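Local atomic coordinates of archaemetzincin (PDB entry 3ZVS), a protein that is probably a zinc-dependent metalloprotease of the metzincin type whose natural substrate is not known. Residues Ala115-Gly120 and Leu125-Asn130. Residues are numbered along the deposited sequence; the frame is centred on the assembly and turned at random.
Sequences AVHEIG and LKHCSN. With ZN (zinc ion), chain D; ZN (zinc ion), chain E.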
loop_
_atom_site.group_PDB
_atom_site.type_symbol
_atom_site.label_atom_id
_atom_site.label_comp_id
_atom_site.label_asym_id
_atom_site.label_seq_id
_atom_site.Cartn_x
_atom_site.Cartn_y
_atom_site.Cartn_z
ATOM N N ALA A 115 -0.442 3.860 -0.913
ATOM C CA ALA A 115 0.151 3.006 -1.948
ATOM C C ALA A 115 1.574 3.445 -2.310
ATOM O O ALA A 115 2.472 2.626 -2.413
ATOM C CB ALA A 115 -0.726 3.000 -3.220
ATOM N N VAL A 116 1.765 4.743 -2.513
ATOM C CA VAL A 116 3.066 5.294 -2.820
ATOM C C VAL A 116 4.054 4.968 -1.708
ATOM O O VAL A 116 5.193 4.574 -1.973
ATOM C CB VAL A 116 2.942 6.791 -3.055
ATOM C CG1 VAL A 116 4.324 7.461 -3.140
ATOM C CG2 VAL A 116 2.197 7.062 -4.375
ATOM N N HIS A 117 3.611 5.107 -0.462
ATOM C CA HIS A 117 4.439 4.776 0.711
ATOM C C HIS A 117 4.940 3.323 0.649
ATOM O O HIS A 117 6.105 3.017 0.828
ATOM C CB HIS A 117 3.607 5.016 1.968
ATOM C CG HIS A 117 4.336 4.738 3.236
ATOM N ND1 HIS A 117 4.993 5.725 3.948
ATOM C CD2 HIS A 117 4.548 3.581 3.922
ATOM C CE1 HIS A 117 5.545 5.192 5.031
ATOM N NE2 HIS A 117 5.283 3.893 5.040
ATOM N N GLU A 118 4.012 2.396 0.416
ATOM C CA GLU A 118 4.387 0.990 0.365
ATOM C C GLU A 118 5.366 0.707 -0.775
ATOM O O GLU A 118 6.332 -0.019 -0.625
ATOM C CB GLU A 118 3.132 0.109 0.218
ATOM C CG GLU A 118 2.243 0.100 1.449
ATOM C CD GLU A 118 2.980 -0.196 2.723
ATOM O OE1 GLU A 118 3.850 -1.108 2.732
ATOM O OE2 GLU A 118 2.727 0.477 3.735
ATOM N N ILE A 119 5.096 1.247 -1.938
ATOM C CA ILE A 119 5.962 1.012 -3.085
ATOM C C ILE A 119 7.344 1.630 -2.814
ATOM O O ILE A 119 8.352 1.048 -3.150
ATOM C CB ILE A 119 5.311 1.545 -4.395
ATOM C CG1 ILE A 119 4.104 0.698 -4.774
ATOM C CG2 ILE A 119 6.294 1.550 -5.548
ATOM C CD1 ILE A 119 3.169 1.426 -5.714
ATOM N N GLY A 120 7.383 2.786 -2.162
ATOM C CA GLY A 120 8.656 3.377 -1.792
ATOM C C GLY A 120 9.490 2.421 -0.963
ATOM O O GLY A 120 10.703 2.346 -1.168
ATOM N N LEU A 125 13.351 2.455 0.231
ATOM C CA LEU A 125 13.241 3.588 1.139
ATOM C C LEU A 125 12.719 3.198 2.515
ATOM O O LEU A 125 11.669 2.574 2.655
ATOM C CB LEU A 125 12.333 4.687 0.570
ATOM C CG LEU A 125 12.764 5.260 -0.772
ATOM C CD1 LEU A 125 11.735 6.216 -1.313
ATOM C CD2 LEU A 125 14.075 6.006 -0.606
ATOM N N LYS A 126 13.480 3.556 3.539
ATOM C CA LYS A 126 13.036 3.460 4.918
ATOM C C LYS A 126 12.162 4.647 5.314
ATOM O O LYS A 126 11.997 5.605 4.549
ATOM C CB LYS A 126 14.249 3.384 5.850
ATOM C CG LYS A 126 15.120 2.180 5.578
ATOM C CD LYS A 126 16.291 2.063 6.574
ATOM C CE LYS A 126 17.418 1.221 5.966
ATOM N NZ LYS A 126 18.030 1.850 4.728
ATOM N N HIS A 127 11.544 4.582 6.480
ATOM C CA HIS A 127 10.800 5.740 6.941
ATOM C C HIS A 127 11.662 6.977 6.962
ATOM O O HIS A 127 12.843 6.927 7.312
ATOM C CB HIS A 127 10.172 5.477 8.295
ATOM C CG HIS A 127 9.037 4.524 8.198
ATOM N ND1 HIS A 127 8.724 3.607 9.178
ATOM C CD2 HIS A 127 8.175 4.297 7.187
ATOM C CE1 HIS A 127 7.699 2.874 8.773
ATOM N NE2 HIS A 127 7.337 3.289 7.573
ATOM N N CYS A 128 11.035 8.079 6.590
ATOM C CA CYS A 128 11.681 9.369 6.417
ATOM C C CYS A 128 11.067 10.366 7.396
ATOM O O CYS A 128 9.839 10.421 7.571
ATOM C CB CYS A 128 11.387 9.820 4.990
ATOM S SG CYS A 128 12.202 11.417 4.562
ATOM N N SER A 129 11.876 11.211 8.021
ATOM C CA SER A 129 11.302 12.181 8.953
ATOM C C SER A 129 11.012 13.533 8.302
ATOM O O SER A 129 10.511 14.457 8.930
ATOM C CB SER A 129 12.198 12.366 10.161
ATOM O OG SER A 129 13.390 12.956 9.755
ATOM N N ASN A 130 11.255 13.627 7.004
ATOM C CA ASN A 130 11.054 14.885 6.289
ATOM C C ASN A 130 9.591 15.094 5.899
ATOM O O ASN A 130 8.741 14.253 6.213
ATOM C CB ASN A 130 11.922 14.930 5.033
ATOM C CG ASN A 130 13.381 14.750 5.317
ATOM O OD1 ASN A 130 13.858 15.043 6.417
ATOM N ND2 ASN A 130 14.103 14.260 4.324
HETATM ZN ZN ZN D . 6.175 2.416 6.192
HETATM ZN ZN ZN E . 11.763 11.440 2.257
#
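H117 and H127 meet edge to edge across the catalytic zinc, each presenting NE2 to the metal at 2.1 Å from H117 and 2.0 Å from H127. Their ring planes are inclined by 32° and neither lies over the other; H117 NE2 and H127 NE2, 3.3 Å apart, are drawn together by the shared ion, not by a hydrogen bond. With CG anti to the backbone N (chi1 -179°), the H117 imidazole stands out from helix 104-122. H121 NE2 completes the trio of histidine nitrogens, and a malonate ion lies beside H117. This is the HExxHxxGxxH zinc site of metzincins: H117 and H121 on one helix, H127 delivered by the chain after a turn at its end, with E118 probably the proton acceptor. That turn is fastened by the backbone, where L125 N donates to G120 O over 3.0 Å, while L125 CB rests 3.3 Å from G120 O. The second shell fixes the ring rotations: H117 ND1 is hydrogen-bonded to V133 O, and H121 ND1 to L125 O. Directly after H127, C128 SG binds the second zinc together with C132, C151 and C154, and the same sulfur accepts a hydrogen bond from N130 N at 3.4 Å.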